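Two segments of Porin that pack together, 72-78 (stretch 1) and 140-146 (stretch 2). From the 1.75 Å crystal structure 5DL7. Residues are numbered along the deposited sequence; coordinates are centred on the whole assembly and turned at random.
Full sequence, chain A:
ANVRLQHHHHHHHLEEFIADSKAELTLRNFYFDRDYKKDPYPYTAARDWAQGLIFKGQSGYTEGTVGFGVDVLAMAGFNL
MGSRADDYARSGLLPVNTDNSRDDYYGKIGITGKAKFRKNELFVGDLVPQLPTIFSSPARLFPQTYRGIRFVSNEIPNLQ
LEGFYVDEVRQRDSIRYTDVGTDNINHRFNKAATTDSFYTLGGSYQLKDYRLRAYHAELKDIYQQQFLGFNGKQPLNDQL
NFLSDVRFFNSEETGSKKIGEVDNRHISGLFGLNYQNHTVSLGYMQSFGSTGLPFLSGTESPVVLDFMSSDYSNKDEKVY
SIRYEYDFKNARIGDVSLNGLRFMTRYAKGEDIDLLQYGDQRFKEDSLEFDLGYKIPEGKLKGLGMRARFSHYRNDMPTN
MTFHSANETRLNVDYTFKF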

# COMPACT_ATOMS: atom_id res chain seq x y z
N VAL A 72 9.58 -0.22 -18.68
CA VAL A 72 10.50 0.69 -18.04
C VAL A 72 9.71 1.55 -17.03
O VAL A 72 8.53 1.96 -17.29
CB VAL A 72 11.26 1.44 -19.01
CG1 VAL A 72 10.37 2.34 -19.77
CG2 VAL A 72 12.31 2.42 -18.39
N LEU A 73 10.34 1.87 -15.88
CA LEU A 73 9.73 2.79 -14.93
C LEU A 73 10.91 3.83 -14.63
O LEU A 73 11.85 3.40 -14.04
CB LEU A 73 9.34 2.08 -13.76
CG LEU A 73 8.67 2.82 -12.63
CD1 LEU A 73 7.31 3.45 -13.06
CD2 LEU A 73 8.58 1.97 -11.41
N ALA A 74 10.74 5.06 -14.84
CA ALA A 74 11.79 6.10 -14.56
C ALA A 74 11.20 7.14 -13.62
O ALA A 74 10.06 7.60 -13.84
CB ALA A 74 12.22 6.70 -15.82
N MET A 75 11.96 7.55 -12.56
CA MET A 75 11.51 8.36 -11.37
C MET A 75 12.53 9.42 -11.11
O MET A 75 13.72 9.14 -11.17
CB MET A 75 11.32 7.52 -10.21
CG MET A 75 10.26 6.45 -10.35
SD MET A 75 10.35 5.04 -9.32
CE MET A 75 11.60 4.06 -10.29
N ALA A 76 12.10 10.70 -11.04
CA ALA A 76 12.97 11.80 -10.63
C ALA A 76 12.19 12.61 -9.59
O ALA A 76 11.14 13.13 -9.93
CB ALA A 76 13.38 12.59 -11.80
N GLY A 77 12.76 12.81 -8.40
CA GLY A 77 12.15 13.48 -7.28
C GLY A 77 12.96 14.61 -6.68
O GLY A 77 14.19 14.56 -6.76
N PHE A 78 12.29 15.64 -6.20
CA PHE A 78 12.89 16.89 -5.73
C PHE A 78 12.34 17.37 -4.46
O PHE A 78 11.11 17.39 -4.32
CB PHE A 78 12.58 18.03 -6.75
CG PHE A 78 13.00 17.69 -8.15
CD1 PHE A 78 12.24 16.82 -8.96
CD2 PHE A 78 14.19 18.13 -8.58
CE1 PHE A 78 12.66 16.41 -10.24
CE2 PHE A 78 14.58 17.84 -9.91
CZ PHE A 78 13.81 16.93 -10.70
N ARG A 140 3.94 6.78 -0.94
CA ARG A 140 4.86 7.92 -0.91
C ARG A 140 5.06 8.47 -2.29
O ARG A 140 4.12 8.42 -3.12
CB ARG A 140 6.09 7.68 0.03
CG ARG A 140 5.81 7.41 1.46
CD ARG A 140 5.25 8.60 2.24
NE ARG A 140 5.02 8.19 3.61
CZ ARG A 140 4.02 7.50 4.10
NH1 ARG A 140 3.00 7.08 3.35
NH2 ARG A 140 4.03 7.06 5.36
N LEU A 141 6.22 9.02 -2.65
CA LEU A 141 6.33 9.68 -3.86
C LEU A 141 6.39 8.72 -5.02
O LEU A 141 5.90 9.00 -6.08
CB LEU A 141 7.55 10.61 -3.84
CG LEU A 141 7.70 11.53 -5.01
CD1 LEU A 141 6.57 12.61 -4.96
CD2 LEU A 141 9.06 12.29 -5.05
N PHE A 142 7.18 7.67 -4.89
CA PHE A 142 7.45 6.66 -5.92
C PHE A 142 7.11 5.31 -5.39
O PHE A 142 7.24 5.03 -4.22
CB PHE A 142 8.98 6.69 -6.24
CG PHE A 142 9.45 7.98 -6.73
CD1 PHE A 142 8.82 8.64 -7.80
CD2 PHE A 142 10.62 8.60 -6.31
CE1 PHE A 142 9.22 9.87 -8.31
CE2 PHE A 142 10.99 9.81 -6.85
CZ PHE A 142 10.33 10.43 -7.88
N PRO A 143 6.82 4.35 -6.28
CA PRO A 143 6.50 2.98 -5.86
C PRO A 143 7.73 2.25 -5.35
O PRO A 143 8.79 2.44 -5.88
CB PRO A 143 6.07 2.30 -7.21
CG PRO A 143 6.56 3.10 -8.28
CD PRO A 143 6.66 4.55 -7.73
N GLN A 144 7.56 1.45 -4.34
CA GLN A 144 8.48 0.35 -3.98
C GLN A 144 8.61 -0.59 -5.15
O GLN A 144 7.61 -0.92 -5.82
CB GLN A 144 7.94 -0.28 -2.75
CG GLN A 144 8.79 -1.28 -2.13
CD GLN A 144 7.98 -2.01 -1.02
OE1 GLN A 144 6.77 -2.29 -1.23
NE2 GLN A 144 8.61 -2.38 0.02
N THR A 145 9.87 -1.04 -5.42
CA THR A 145 10.05 -2.01 -6.44
C THR A 145 10.90 -3.18 -5.91
O THR A 145 11.60 -3.06 -4.95
CB THR A 145 10.61 -1.52 -7.81
OG1 THR A 145 11.97 -1.11 -7.70
CG2 THR A 145 9.74 -0.34 -8.40
N TYR A 146 10.80 -4.29 -6.63
CA TYR A 146 11.60 -5.53 -6.29
C TYR A 146 12.31 -6.01 -7.53
O TYR A 146 11.86 -5.76 -8.64
CB TYR A 146 10.66 -6.64 -5.75
CG TYR A 146 10.17 -6.39 -4.42
CD1 TYR A 146 9.05 -5.64 -4.17
CD2 TYR A 146 10.79 -6.96 -3.32
CE1 TYR A 146 8.58 -5.37 -2.90
CE2 TYR A 146 10.32 -6.77 -2.04
CZ TYR A 146 9.16 -5.95 -1.81
OH TYR A 146 8.75 -5.83 -0.51

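Residues 72-78 are one run of a longer β-strand. Residues 140-144 are loop or turn, and the chain becomes strand at Thr145 and Tyr146. The touching parts run in roughly opposing directions, 144° apart end to end. The backbones stay well separated: Met75 CA lies 7.0 Å from Phe142 CA, and Gly77 CA lies 7.7 Å from Leu141 CA. No hydrogen bond joins the two stretches, so the contact rests on side chains and van der Waals packing. It is modest in size, burying 299 Å² in all.

The strand alternates. The CA-to-CB bonds of Leu73 and Met75 point toward the other stretch, though the end of Met75 leads away; that of Ala76 points away.

Phe142 is the centre of the contact. Met75 CB sits over one face of its ring, 3.6 Å from the centroid formed by CG, CD1, CD2, CE1, CE2 and CZ of Phe142 and 11° off the normal. This is a CH-pi contact, in which a weakly polarised C-H group meets the ring's electron cloud. Met75 SD is 4.7 Å from the same Phe142 ring centroid, but at an oblique 38°. The sulfur also packs on the proline, with Met75 SD 4.0 Å from Pro143 CD.

The edge of the Phe142 ring meets the strand backbone. Phe142 CZ lies 3.3 Å from Ala76 C and 3.4 Å from Gly77 N. Gly77 leaves space here: a CB at this position would come 2.9 Å from Phe142 CE2, a clash. Without one, Gly77 CA packs 4.0 Å from Leu141 CD2.

At the other end, Leu73 makes a smaller apolar contact. Leu73 CD2 lies 3.9 Å from Pro143 CG and 4.0 Å from Thr145 CG2. Thr145 thus offers its methyl group to the leucine, while its hydroxyl is hydrogen-bonded elsewhere in the structure.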